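Neuraminidase (Influenza A virus, PDB 4GDI) forms a neuraminidase-like tetramer of a bat influenza A virus and may cleave terminal sialic acids, although its putative active site has diverged. Local coordinates at residues E156-V161 and E178-T183; S103-G108 and S150-I155; K110-V115 and I127-E132; I205-K210 and F227-N232; L145-S150 and V161-G166. All coordinates share one frame; numbering follows the deposited sequence.

Contact 1 of 5, residues E156-V161 and E178-T183; sequences EGSCFV and ELQNGT. With NAG (2-acetamido-2-deoxy-beta-D-glucopyranose), chain O.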
# COMPACT_ATOMS: atom_id res chain seq x y z
N GLU A 156 -19.46 -21.79 12.22
CA GLU A 156 -20.77 -21.50 11.64
C GLU A 156 -21.38 -20.22 12.18
O GLU A 156 -22.55 -20.16 12.44
CB GLU A 156 -21.74 -22.67 11.91
CG GLU A 156 -21.41 -23.94 11.15
CD GLU A 156 -21.80 -25.22 11.90
OE1 GLU A 156 -22.40 -25.12 12.99
OE2 GLU A 156 -21.48 -26.32 11.41
N GLY A 157 -20.57 -19.18 12.36
CA GLY A 157 -21.09 -17.90 12.79
C GLY A 157 -21.11 -17.65 14.29
O GLY A 157 -21.31 -16.52 14.72
N SER A 158 -20.95 -18.70 15.09
CA SER A 158 -20.77 -18.53 16.54
C SER A 158 -19.28 -18.51 16.89
O SER A 158 -18.54 -19.43 16.53
CB SER A 158 -21.45 -19.67 17.31
OG SER A 158 -22.85 -19.68 17.14
N CYS A 159 -18.83 -17.48 17.60
CA CYS A 159 -17.43 -17.37 18.01
C CYS A 159 -17.26 -17.53 19.53
O CYS A 159 -18.01 -16.94 20.31
CB CYS A 159 -16.86 -16.03 17.54
SG CYS A 159 -16.89 -15.82 15.72
N PHE A 160 -16.27 -18.31 19.94
CA PHE A 160 -16.08 -18.62 21.35
C PHE A 160 -14.73 -18.11 21.84
O PHE A 160 -13.74 -18.17 21.11
CB PHE A 160 -16.16 -20.13 21.55
CG PHE A 160 -17.44 -20.73 21.07
CD1 PHE A 160 -17.61 -21.03 19.73
CD2 PHE A 160 -18.48 -21.00 21.96
CE1 PHE A 160 -18.81 -21.60 19.27
CE2 PHE A 160 -19.68 -21.55 21.50
CZ PHE A 160 -19.84 -21.85 20.15
N VAL A 161 -14.70 -17.58 23.05
CA VAL A 161 -13.45 -17.09 23.63
C VAL A 161 -13.47 -17.32 25.13
O VAL A 161 -14.52 -17.29 25.75
CB VAL A 161 -13.25 -15.61 23.33
CG1 VAL A 161 -14.35 -14.77 23.96
CG2 VAL A 161 -11.89 -15.15 23.79
N GLU A 178 -19.93 -17.19 24.36
CA GLU A 178 -20.34 -17.42 22.99
C GLU A 178 -20.84 -16.11 22.38
O GLU A 178 -21.71 -15.46 22.95
CB GLU A 178 -21.45 -18.46 22.91
CG GLU A 178 -21.94 -18.65 21.49
CD GLU A 178 -23.12 -19.62 21.39
OE1 GLU A 178 -23.56 -20.13 22.43
OE2 GLU A 178 -23.59 -19.85 20.26
N LEU A 179 -20.29 -15.74 21.22
CA LEU A 179 -20.67 -14.51 20.52
C LEU A 179 -21.27 -14.83 19.16
O LEU A 179 -20.92 -15.83 18.53
CB LEU A 179 -19.44 -13.63 20.30
CG LEU A 179 -18.49 -13.49 21.48
CD1 LEU A 179 -17.33 -12.57 21.10
CD2 LEU A 179 -19.25 -12.97 22.70
N GLN A 180 -22.19 -13.98 18.72
CA GLN A 180 -22.68 -13.99 17.34
C GLN A 180 -22.76 -12.53 16.88
O GLN A 180 -23.30 -11.67 17.59
CB GLN A 180 -24.04 -14.71 17.22
CG GLN A 180 -23.95 -16.23 17.32
CD GLN A 180 -25.30 -16.93 17.17
OE1 GLN A 180 -26.18 -16.47 16.44
NE2 GLN A 180 -25.47 -18.06 17.85
N ASN A 181 -22.20 -12.22 15.72
CA ASN A 181 -22.12 -10.83 15.30
C ASN A 181 -21.64 -9.94 16.43
O ASN A 181 -22.15 -8.83 16.62
CB ASN A 181 -23.50 -10.35 14.82
CG ASN A 181 -24.04 -11.17 13.70
OD1 ASN A 181 -23.28 -11.70 12.88
ND2 ASN A 181 -25.37 -11.29 13.64
N GLY A 182 -20.67 -10.42 17.21
CA GLY A 182 -20.05 -9.58 18.22
C GLY A 182 -20.90 -9.32 19.44
O GLY A 182 -20.59 -8.43 20.24
N THR A 183 -21.95 -10.12 19.62
CA THR A 183 -22.91 -9.92 20.69
C THR A 183 -22.94 -11.16 21.58
O THR A 183 -23.14 -12.28 21.08
CB THR A 183 -24.32 -9.68 20.13
OG1 THR A 183 -24.29 -8.62 19.17
CG2 THR A 183 -25.29 -9.31 21.25
C1 NAG O . -25.87 -11.76 12.36
C2 NAG O . -27.27 -12.30 12.64
C3 NAG O . -27.85 -12.88 11.35
C4 NAG O . -27.87 -11.80 10.27
C5 NAG O . -26.48 -11.18 10.16
C6 NAG O . -26.49 -10.02 9.17
C7 NAG O . -27.71 -12.88 14.98
C8 NAG O . -28.51 -13.90 15.73
N2 NAG O . -27.28 -13.23 13.76
O3 NAG O . -29.16 -13.38 11.57
O4 NAG O . -28.29 -12.31 9.02
O5 NAG O . -26.03 -10.72 11.42
O6 NAG O . -25.20 -9.90 8.60
O7 NAG O . -27.48 -11.78 15.49
O HOH W 1 -20.26 -14.11 14.58
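Leu-179 N gives its proton to Cys-159 O at 2.7 Å, and Cys-159 N returns a bond to Leu-179 O at 2.8 Å, so one hydrogen-bonded antiparallel pair fastens the two strands. Beside it, Phe-160 and Glu-178 run abreast, ring and carboxylate planes 24° apart. CG of Glu-178 stands anti to the backbone N (chi1 177°), and its aliphatic stem runs past the ring, CG reaching Phe-160 CE2 at 3.7 Å. A long methylene stem suits this place because it packs alongside the ring while carrying the carboxylate onward, where OE1 forms a salt bridge with Arg-186. OE2 lies 3.2 Å from Ser-158 OG. Gly-157, with positive phi, adopts a backbone shape that would press a CB against the preceding carbonyl. Its O accepts a proton from a water at 2.6 Å, and that water accepts from Asn-181 N. Asn-181 carries the N-linked sugar and occupies the type I' turn Gln-180 to Thr-183, the tight turn that carries strand 173-180 into strand 183-189 of this four-stranded propeller blade.

Contact 2 of 5, residues S103-G108 and S150-I155; sequences SACFDG and SECICI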
# COMPACT_ATOMS: atom_id res chain seq x y z
N SER A 103 -8.28 -10.72 21.81
CA SER A 103 -8.49 -11.91 21.03
C SER A 103 -9.21 -11.48 19.76
O SER A 103 -9.96 -10.51 19.77
CB SER A 103 -9.35 -12.91 21.79
OG SER A 103 -9.48 -14.13 21.07
N ALA A 104 -8.97 -12.19 18.67
CA ALA A 104 -9.61 -11.86 17.42
C ALA A 104 -9.85 -13.11 16.59
O ALA A 104 -9.15 -14.10 16.71
CB ALA A 104 -8.74 -10.87 16.62
N CYS A 105 -10.87 -13.07 15.76
CA CYS A 105 -11.17 -14.21 14.92
C CYS A 105 -12.15 -13.78 13.83
O CYS A 105 -13.06 -12.98 14.09
CB CYS A 105 -11.75 -15.38 15.75
SG CYS A 105 -13.07 -14.97 16.96
N PHE A 106 -11.93 -14.33 12.63
CA PHE A 106 -12.75 -14.06 11.45
C PHE A 106 -13.77 -15.18 11.27
O PHE A 106 -13.41 -16.35 11.23
CB PHE A 106 -11.85 -13.98 10.22
CG PHE A 106 -12.51 -13.41 9.00
CD1 PHE A 106 -12.74 -12.04 8.90
CD2 PHE A 106 -12.89 -14.23 7.94
CE1 PHE A 106 -13.34 -11.50 7.77
CE2 PHE A 106 -13.50 -13.70 6.81
CZ PHE A 106 -13.73 -12.33 6.72
N ASP A 107 -15.04 -14.82 11.13
CA ASP A 107 -16.09 -15.84 11.07
C ASP A 107 -16.51 -16.24 9.66
O ASP A 107 -17.41 -17.06 9.48
CB ASP A 107 -17.32 -15.40 11.88
CG ASP A 107 -18.07 -14.21 11.26
OD1 ASP A 107 -17.72 -13.77 10.14
OD2 ASP A 107 -19.03 -13.74 11.90
N GLY A 108 -15.84 -15.66 8.66
CA GLY A 108 -16.18 -15.91 7.27
C GLY A 108 -16.73 -14.64 6.62
O GLY A 108 -16.54 -14.43 5.43
N SER A 150 -4.70 -14.91 21.96
CA SER A 150 -4.65 -15.93 20.93
C SER A 150 -5.99 -15.85 20.22
O SER A 150 -6.93 -15.28 20.76
CB SER A 150 -4.47 -17.30 21.56
OG SER A 150 -4.07 -18.27 20.60
N GLU A 151 -6.10 -16.41 19.03
CA GLU A 151 -7.32 -16.23 18.26
C GLU A 151 -8.51 -16.85 18.95
O GLU A 151 -8.39 -17.91 19.57
CB GLU A 151 -7.20 -16.76 16.83
CG GLU A 151 -7.21 -18.26 16.65
CD GLU A 151 -7.27 -18.66 15.16
OE1 GLU A 151 -7.45 -17.76 14.31
OE2 GLU A 151 -7.14 -19.86 14.83
N CYS A 152 -9.66 -16.20 18.81
CA CYS A 152 -10.90 -16.81 19.26
C CYS A 152 -11.35 -17.82 18.19
O CYS A 152 -10.77 -17.90 17.11
CB CYS A 152 -11.97 -15.76 19.62
SG CYS A 152 -12.08 -14.28 18.60
N ILE A 153 -12.36 -18.61 18.51
CA ILE A 153 -12.73 -19.73 17.68
C ILE A 153 -14.13 -19.56 17.11
O ILE A 153 -15.10 -19.48 17.87
CB ILE A 153 -12.69 -21.05 18.50
CG1 ILE A 153 -11.28 -21.33 19.00
CG2 ILE A 153 -13.16 -22.21 17.66
CD1 ILE A 153 -10.23 -21.34 17.88
N CYS A 154 -14.24 -19.52 15.78
CA CYS A 154 -15.55 -19.37 15.11
C CYS A 154 -15.99 -20.66 14.43
O CYS A 154 -15.22 -21.33 13.75
CB CYS A 154 -15.51 -18.23 14.09
SG CYS A 154 -15.21 -16.61 14.80
N ILE A 155 -17.25 -21.03 14.66
CA ILE A 155 -17.87 -22.18 14.03
C ILE A 155 -19.26 -21.79 13.53
O ILE A 155 -20.13 -21.46 14.33
CB ILE A 155 -18.09 -23.34 15.03
CG1 ILE A 155 -16.79 -23.72 15.72
CG2 ILE A 155 -18.63 -24.58 14.31
CD1 ILE A 155 -17.00 -24.76 16.78
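Cys-105 and Cys-152 are joined by a disulfide that ties strand 101-106, the first strand of one beta-propeller blade, to the chain entering strand 153-155, which opens the next blade. Next to the disulfide, two hydrogen bonds satisfy buried polar groups. Ser-103 OG, anti to its own backbone N (chi1 -176°), donates to Ser-150 O at 2.8 Å and approaches in the carbonyl plane; the short serine side chain brings a donor directly to the carbonyl of the adjoining segment. Cys-152 N donates to Ala-104 O at 3.0 Å from above the carbonyl plane, and Glu-151 CA adds a CH contact to the same oxygen at 3.2 Å. The carboxylate of Glu-151 turns to other partners, OE1 to Ser-47 and OE2 to the backbone N of Gln-325. Asp-107 is likewise satisfied outside this pair, OD2 by Tyr-129 OH and OD1 by the backbone N atoms of Leu-109 and Lys-110, while its CB rests 3.8 Å from Cys-154 SG. That sulfur, bonded to Cys-159, also lies 3.5 Å from Cys-105 SG, bringing two disulfides together.

Contact 3 of 5, residues K110-V115 and I127-E132; sequences KWTVLV and IKYGEE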
# COMPACT_ATOMS: atom_id res chain seq x y z
N LYS A 110 -16.96 -11.32 8.84
CA LYS A 110 -16.34 -10.19 9.49
C LYS A 110 -15.38 -10.60 10.62
O LYS A 110 -15.46 -11.71 11.13
CB LYS A 110 -17.41 -9.27 10.05
CG LYS A 110 -18.36 -8.70 9.01
CD LYS A 110 -17.68 -7.64 8.16
CE LYS A 110 -18.69 -6.94 7.25
NZ LYS A 110 -18.06 -5.81 6.50
N TRP A 111 -14.49 -9.69 11.00
CA TRP A 111 -13.66 -9.87 12.18
C TRP A 111 -14.43 -9.54 13.45
O TRP A 111 -15.05 -8.48 13.54
CB TRP A 111 -12.44 -8.96 12.14
CG TRP A 111 -11.39 -9.41 11.19
CD1 TRP A 111 -11.18 -8.94 9.93
CD2 TRP A 111 -10.40 -10.43 11.42
NE1 TRP A 111 -10.12 -9.60 9.36
CE2 TRP A 111 -9.62 -10.51 10.25
CE3 TRP A 111 -10.11 -11.27 12.50
CZ2 TRP A 111 -8.56 -11.41 10.12
CZ3 TRP A 111 -9.05 -12.17 12.38
CH2 TRP A 111 -8.29 -12.24 11.19
N THR A 112 -14.39 -10.46 14.40
CA THR A 112 -14.73 -10.17 15.79
C THR A 112 -13.43 -9.92 16.54
O THR A 112 -12.49 -10.72 16.48
CB THR A 112 -15.46 -11.34 16.46
OG1 THR A 112 -16.65 -11.66 15.73
CG2 THR A 112 -15.82 -11.00 17.88
N VAL A 113 -13.36 -8.79 17.24
CA VAL A 113 -12.18 -8.40 18.00
C VAL A 113 -12.62 -8.08 19.41
O VAL A 113 -13.58 -7.35 19.60
CB VAL A 113 -11.51 -7.15 17.40
CG1 VAL A 113 -10.35 -6.68 18.28
CG2 VAL A 113 -11.04 -7.41 15.96
N LEU A 114 -11.93 -8.63 20.40
CA LEU A 114 -12.16 -8.29 21.79
C LEU A 114 -10.90 -7.68 22.40
O LEU A 114 -9.77 -8.15 22.16
CB LEU A 114 -12.55 -9.54 22.60
CG LEU A 114 -13.81 -10.33 22.20
CD1 LEU A 114 -13.49 -11.42 21.18
CD2 LEU A 114 -14.43 -10.92 23.45
N VAL A 115 -11.08 -6.64 23.20
CA VAL A 115 -9.98 -6.04 23.95
C VAL A 115 -10.38 -5.79 25.39
O VAL A 115 -11.56 -5.53 25.68
CB VAL A 115 -9.51 -4.70 23.35
CG1 VAL A 115 -8.78 -4.90 22.02
CG2 VAL A 115 -10.68 -3.76 23.19
N ILE A 127 -16.29 -5.46 22.45
CA ILE A 127 -16.27 -6.34 21.31
C ILE A 127 -16.66 -5.52 20.10
O ILE A 127 -17.61 -4.73 20.14
CB ILE A 127 -17.28 -7.49 21.49
CG1 ILE A 127 -17.04 -8.15 22.85
CG2 ILE A 127 -17.16 -8.49 20.34
CD1 ILE A 127 -17.99 -9.28 23.16
N LYS A 128 -15.90 -5.70 19.03
CA LYS A 128 -16.17 -5.06 17.75
C LYS A 128 -16.45 -6.14 16.71
O LYS A 128 -15.72 -7.14 16.63
CB LYS A 128 -14.96 -4.22 17.36
CG LYS A 128 -15.21 -3.15 16.31
CD LYS A 128 -13.97 -2.27 16.20
CE LYS A 128 -13.97 -1.41 14.94
NZ LYS A 128 -12.62 -0.84 14.65
N TYR A 129 -17.50 -5.96 15.93
CA TYR A 129 -17.77 -6.85 14.80
C TYR A 129 -17.75 -5.97 13.56
O TYR A 129 -18.54 -5.04 13.44
CB TYR A 129 -19.13 -7.55 14.97
CG TYR A 129 -19.38 -8.62 13.95
CD1 TYR A 129 -18.69 -9.81 13.99
CD2 TYR A 129 -20.33 -8.44 12.95
CE1 TYR A 129 -18.92 -10.80 13.06
CE2 TYR A 129 -20.57 -9.42 12.02
CZ TYR A 129 -19.86 -10.59 12.07
OH TYR A 129 -20.08 -11.58 11.14
N GLY A 130 -16.84 -6.25 12.64
CA GLY A 130 -16.56 -5.29 11.57
C GLY A 130 -16.16 -3.93 12.13
O GLY A 130 -15.27 -3.84 12.98
N GLU A 131 -16.84 -2.89 11.65
CA GLU A 131 -16.57 -1.49 12.02
C GLU A 131 -17.25 -1.13 13.34
O GLU A 131 -16.97 -0.09 13.94
CB GLU A 131 -17.12 -0.60 10.89
CG GLU A 131 -16.95 0.92 11.06
CD GLU A 131 -17.58 1.73 9.90
OE1 GLU A 131 -17.34 1.40 8.72
OE2 GLU A 131 -18.32 2.70 10.16
N GLU A 132 -18.11 -2.02 13.82
CA GLU A 132 -19.13 -1.69 14.81
C GLU A 132 -18.83 -2.25 16.22
O GLU A 132 -18.69 -3.46 16.40
CB GLU A 132 -20.46 -2.26 14.28
CG GLU A 132 -21.70 -1.98 15.09
CD GLU A 132 -22.99 -2.54 14.44
OE1 GLU A 132 -22.93 -3.21 13.37
OE2 GLU A 132 -24.08 -2.31 15.00
O HOH W 2 -13.84 -5.87 14.09
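Lys-110 lays its CB over one face of the Tyr-129 ring, displaced toward the rim, in a CH-pi contact 3.7 Å from the ring centroid. The two side chains cross at about a right angle, and the nearest ring atom is CZ, 3.4 Å from CB. The lysine chain bends at chi2 (-72°), which turns CD aside after CB and CG have met the ring. Its aliphatic part thus serves as an apolar cover while the amine leads away. At the ring edge, in plane, Thr-112 OG1 comes within 3.3 Å of Tyr-129 CD1. The phenol OH has its hydrogen-bond partner in Asp-107. These residues belong to the antiparallel hairpin of strands 111-117 and 124-129, the middle pair of a four-stranded propeller blade. Val-113 and Lys-128 exchange backbone bonds, 2.9 Å from Val-113 N to Lys-128 O, while Gly-130 N donates to Trp-111 O at 3.0 Å. Gly-130 takes positive phi in the type II' turn Tyr-129 to Glu-132, a conformation that glycine adopts readily. On the face bearing Thr-112 and Leu-114, Ile-127 sets CG2 against Thr-112 CG2 and CG1 against Leu-114 CD2, 3.9 Å away, its branched carbon filling the span between them; Leu-179 of the neighbouring blade packs against all three.

Contact 4 of 5, residues I205-K210 and F227-N232; sequences INNLIK and FTKELN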
# COMPACT_ATOMS: atom_id res chain seq x y z
N ILE A 205 -12.18 -28.49 15.62
CA ILE A 205 -12.27 -29.63 14.70
C ILE A 205 -13.50 -30.46 15.04
O ILE A 205 -13.82 -30.61 16.22
CB ILE A 205 -11.01 -30.52 14.77
CG1 ILE A 205 -10.95 -31.47 13.56
CG2 ILE A 205 -10.99 -31.33 16.06
CD1 ILE A 205 -10.85 -30.75 12.22
N ASN A 206 -14.13 -31.03 14.01
CA ASN A 206 -15.50 -31.57 14.07
C ASN A 206 -16.37 -31.03 15.21
O ASN A 206 -16.71 -31.75 16.14
CB ASN A 206 -15.56 -33.12 14.05
CG ASN A 206 -14.24 -33.78 14.39
OD1 ASN A 206 -13.72 -33.63 15.49
ND2 ASN A 206 -13.71 -34.57 13.44
N ASN A 207 -16.74 -29.75 15.10
CA ASN A 207 -17.65 -29.10 16.05
C ASN A 207 -17.23 -29.08 17.55
O ASN A 207 -18.04 -28.77 18.42
CB ASN A 207 -19.06 -29.69 15.91
CG ASN A 207 -19.67 -29.38 14.54
OD1 ASN A 207 -20.30 -28.34 14.35
ND2 ASN A 207 -19.49 -30.29 13.59
N LEU A 208 -15.97 -29.39 17.82
CA LEU A 208 -15.41 -29.27 19.17
C LEU A 208 -14.40 -28.14 19.21
O LEU A 208 -13.78 -27.82 18.20
CB LEU A 208 -14.67 -30.55 19.55
CG LEU A 208 -15.54 -31.79 19.73
CD1 LEU A 208 -14.68 -32.99 20.11
CD2 LEU A 208 -16.59 -31.52 20.79
N ILE A 209 -14.25 -27.53 20.38
CA ILE A 209 -13.23 -26.52 20.58
C ILE A 209 -12.29 -27.13 21.61
O ILE A 209 -12.73 -27.64 22.63
CB ILE A 209 -13.81 -25.19 21.10
CG1 ILE A 209 -14.90 -24.62 20.17
CG2 ILE A 209 -12.68 -24.14 21.29
CD1 ILE A 209 -16.25 -25.31 20.27
N LYS A 210 -10.99 -27.11 21.31
CA LYS A 210 -10.01 -27.64 22.22
C LYS A 210 -8.98 -26.57 22.51
O LYS A 210 -8.46 -25.95 21.58
CB LYS A 210 -9.34 -28.86 21.58
CG LYS A 210 -10.31 -30.03 21.44
CD LYS A 210 -9.67 -31.20 20.76
CE LYS A 210 -10.71 -32.23 20.35
NZ LYS A 210 -10.04 -33.30 19.57
N PHE A 227 -14.50 -28.39 24.72
CA PHE A 227 -15.89 -27.99 24.85
C PHE A 227 -16.62 -27.98 23.51
O PHE A 227 -16.00 -28.02 22.46
CB PHE A 227 -16.02 -26.66 25.61
CG PHE A 227 -15.54 -25.44 24.86
CD1 PHE A 227 -16.42 -24.69 24.09
CD2 PHE A 227 -14.24 -24.97 25.01
CE1 PHE A 227 -16.00 -23.54 23.44
CE2 PHE A 227 -13.82 -23.81 24.37
CZ PHE A 227 -14.70 -23.09 23.59
N THR A 228 -17.95 -28.00 23.59
CA THR A 228 -18.80 -28.05 22.41
C THR A 228 -19.42 -26.69 22.11
O THR A 228 -19.33 -25.74 22.91
CB THR A 228 -19.96 -29.04 22.59
OG1 THR A 228 -20.91 -28.51 23.54
CG2 THR A 228 -19.46 -30.42 23.08
N LYS A 229 -20.05 -26.60 20.94
CA LYS A 229 -20.82 -25.42 20.57
C LYS A 229 -21.92 -25.11 21.59
O LYS A 229 -22.40 -24.00 21.64
CB LYS A 229 -21.49 -25.64 19.21
CG LYS A 229 -20.67 -25.19 18.03
CD LYS A 229 -21.51 -25.21 16.76
CE LYS A 229 -22.15 -23.85 16.49
NZ LYS A 229 -23.25 -23.94 15.49
N GLU A 230 -22.33 -26.11 22.37
CA GLU A 230 -23.38 -25.91 23.36
C GLU A 230 -22.83 -25.58 24.76
O GLU A 230 -23.59 -25.49 25.73
CB GLU A 230 -24.25 -27.17 23.44
CG GLU A 230 -24.90 -27.53 22.10
CD GLU A 230 -25.72 -26.38 21.49
OE1 GLU A 230 -26.29 -25.53 22.24
OE2 GLU A 230 -25.79 -26.33 20.24
N LEU A 231 -21.52 -25.41 24.85
CA LEU A 231 -20.82 -25.03 26.08
C LEU A 231 -20.75 -26.15 27.11
O LEU A 231 -20.44 -25.90 28.27
CB LEU A 231 -21.40 -23.77 26.71
CG LEU A 231 -21.39 -22.57 25.76
CD1 LEU A 231 -21.78 -21.28 26.48
CD2 LEU A 231 -20.03 -22.41 25.10
N ASN A 232 -21.01 -27.38 26.68
CA ASN A 232 -20.60 -28.52 27.47
C ASN A 232 -19.10 -28.67 27.42
O ASN A 232 -18.48 -28.34 26.41
CB ASN A 232 -21.30 -29.77 26.97
CG ASN A 232 -22.72 -29.82 27.45
OD1 ASN A 232 -22.96 -29.71 28.64
ND2 ASN A 232 -23.66 -29.94 26.53
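Ile-209 sits on the Phe-227 ring in a close CH-pi contact: its CB lies over one face, displaced toward the rim, 3.5 Å from the centroid, and CG2 makes a short approach of 3.2 Å to CZ. CG of Phe-227 sits between the backbone N and the carbonyl carbon (chi1 71°), which starts the ring toward its cross-strand neighbour. Beta-branching serves Ile-209 well here, since CB, CG1 and CG2 all meet ring carbons while CD1 reaches back to Phe-227 O. Beneath them the same two residues form an antiparallel hydrogen-bonded pair. Ile-209 N donates to Phe-227 O at 2.8 Å, and the reciprocal bond from Phe-227 N to Ile-209 O is equally short; both are nearly straight. On the other face Leu-208 CD2 meets Thr-228 CG2 at 3.8 Å. The hydroxyl of Thr-228 serves its own segment: OG1 accepts from Glu-230 N at 3.0 Å, an ST turn that accompanies the type I turn Thr-228 to Leu-231. The pair lies in the hairpin of strands 208-214 and 224-228, the middle of a propeller blade. Ile-153 and Ile-155 of strand 153-155 pack against Ile-209, Ile-176 of strand 173-180 touches Phe-227, and Lys-229 forms a salt bridge with Glu-156 of the preceding blade.

Contact 5 of 5, residues L145-S150 and V161-G166; sequences LRLPNS and VIVSDG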
# COMPACT_ATOMS: atom_id res chain seq x y z
N LEU A 145 -10.30 -8.07 33.92
CA LEU A 145 -10.66 -9.02 32.87
C LEU A 145 -9.45 -9.27 31.98
O LEU A 145 -8.67 -8.35 31.70
CB LEU A 145 -11.83 -8.51 32.05
CG LEU A 145 -13.13 -8.43 32.84
CD1 LEU A 145 -14.20 -7.78 32.00
CD2 LEU A 145 -13.57 -9.82 33.32
N ARG A 146 -9.28 -10.52 31.58
CA ARG A 146 -8.12 -10.95 30.82
C ARG A 146 -8.53 -11.77 29.61
O ARG A 146 -9.21 -12.79 29.73
CB ARG A 146 -7.19 -11.78 31.72
CG ARG A 146 -6.76 -11.03 32.98
CD ARG A 146 -5.78 -11.81 33.82
NE ARG A 146 -6.30 -13.03 34.44
CZ ARG A 146 -7.10 -13.06 35.51
NH1 ARG A 146 -7.59 -11.95 36.04
NH2 ARG A 146 -7.44 -14.23 36.04
N LEU A 147 -8.14 -11.29 28.43
CA LEU A 147 -8.27 -12.03 27.19
C LEU A 147 -7.01 -12.85 26.89
O LEU A 147 -5.92 -12.47 27.32
CB LEU A 147 -8.60 -11.06 26.06
CG LEU A 147 -10.02 -10.51 26.19
CD1 LEU A 147 -10.26 -9.19 25.42
CD2 LEU A 147 -11.00 -11.57 25.72
N PRO A 148 -7.14 -13.97 26.17
CA PRO A 148 -6.01 -14.91 26.13
C PRO A 148 -4.85 -14.60 25.18
O PRO A 148 -3.86 -15.34 25.19
CB PRO A 148 -6.68 -16.22 25.72
CG PRO A 148 -7.87 -15.80 24.91
CD PRO A 148 -8.35 -14.51 25.51
N ASN A 149 -4.95 -13.54 24.38
CA ASN A 149 -3.90 -13.20 23.43
C ASN A 149 -3.62 -14.36 22.48
O ASN A 149 -2.48 -14.74 22.23
CB ASN A 149 -2.63 -12.74 24.17
CG ASN A 149 -2.93 -11.65 25.16
OD1 ASN A 149 -3.52 -10.62 24.82
ND2 ASN A 149 -2.58 -11.89 26.41
N SER A 150 -4.70 -14.91 21.96
CA SER A 150 -4.65 -15.93 20.93
C SER A 150 -5.99 -15.85 20.22
O SER A 150 -6.93 -15.28 20.76
CB SER A 150 -4.47 -17.30 21.56
OG SER A 150 -4.07 -18.27 20.60
N VAL A 161 -14.70 -17.58 23.05
CA VAL A 161 -13.45 -17.09 23.63
C VAL A 161 -13.47 -17.32 25.13
O VAL A 161 -14.52 -17.29 25.75
CB VAL A 161 -13.25 -15.61 23.33
CG1 VAL A 161 -14.35 -14.77 23.96
CG2 VAL A 161 -11.89 -15.15 23.79
N ILE A 162 -12.30 -17.61 25.69
CA ILE A 162 -12.14 -17.76 27.13
C ILE A 162 -11.78 -16.41 27.73
O ILE A 162 -10.81 -15.78 27.32
CB ILE A 162 -11.02 -18.77 27.49
CG1 ILE A 162 -11.23 -20.11 26.77
CG2 ILE A 162 -10.97 -18.99 28.99
CD1 ILE A 162 -12.58 -20.70 26.98
N VAL A 163 -12.57 -15.96 28.70
CA VAL A 163 -12.28 -14.73 29.43
C VAL A 163 -11.98 -15.05 30.90
O VAL A 163 -12.70 -15.84 31.53
CB VAL A 163 -13.48 -13.78 29.38
CG1 VAL A 163 -13.24 -12.56 30.26
CG2 VAL A 163 -13.77 -13.35 27.95
N SER A 164 -10.93 -14.44 31.45
CA SER A 164 -10.56 -14.69 32.85
C SER A 164 -10.72 -13.43 33.69
O SER A 164 -10.60 -12.31 33.19
CB SER A 164 -9.13 -15.21 32.95
OG SER A 164 -8.97 -16.39 32.18
N ASP A 165 -10.98 -13.63 34.98
CA ASP A 165 -11.30 -12.55 35.92
C ASP A 165 -10.69 -12.94 37.26
O ASP A 165 -10.29 -14.09 37.46
CB ASP A 165 -12.82 -12.42 36.04
CG ASP A 165 -13.26 -11.11 36.70
OD1 ASP A 165 -12.43 -10.39 37.30
OD2 ASP A 165 -14.48 -10.83 36.64
N GLY A 166 -10.59 -11.99 38.18
CA GLY A 166 -10.04 -12.26 39.50
C GLY A 166 -8.61 -11.79 39.67
O GLY A 166 -7.76 -12.04 38.82
O HOH W 3 -8.13 -15.72 29.61
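A connection between two blades of the beta-propeller, residues 145-150, runs alongside strand 158-165 of the second blade and bonds to it through Arg-146 and Ser-164. This is a single antiparallel bridge: Arg-146 N donates to Ser-164 O at 2.7 Å, and Ser-164 N to Arg-146 O at 2.9 Å. Arg-146 then reaches beyond the bridge. Its chain bends at chi3 (-67°), which sets NE aside from the line of the chain, and one guanidinium face lies over Ser-164 C and CB. NH1 donates to Gly-166 O at 2.8 Å, with that oxygen tilted out of the guanidinium plane, while NH2 reaches Asp-165 O at 3.2 Å from above the carbonyl plane. NE is engaged by the carboxylate of Glu-198, so arginine, with several donors on one flat group, suits a place where strand-end carbonyls and an acid converge. In the four-stranded blade, 145-150 follows strand 158-165 beyond the part that pairs with strand 153-155. A water donates to Arg-146 O and also bonds Ser-164 OG, whose protein partner is His-174. Toward residue 148 the contact becomes apolar. Leu-147 CD2 lies 4.0 Å from Val-163 CG2, the two side chains running abreast, and Pro-148 CD meets Val-161 CG2 at the same distance; proline, which lacks an N-H, fits where the backbone pairing has ended. Leu-145 CD2 rests 3.6 Å from Asp-165 OD2, which Ser-140 N and Arg-141 N hold.

Contacts 1, 3 and 4 each join the middle strands of a different four-stranded blade, whereas contacts 2 and 5 pin the connection between two blades, contact 2 to the earlier blade and contact 5 to the later one. The latter two are buried, and their centres lie about 12 Å from the centre of the chain; contact 1 is buried farther out, and contacts 3 and 4 are partly buried. Contacts 1 and 5 both use strand 158-165 and share Val-161, while the Cys-154 to Cys-159 disulfide couples contacts 1 and 2. Hairpin pairing and side-chain packing on aromatic rings dominate the outer three. By contrast, contact 2 adds a disulfide to its hydrogen bonds, and contact 5 a guanidinium to its single bridge.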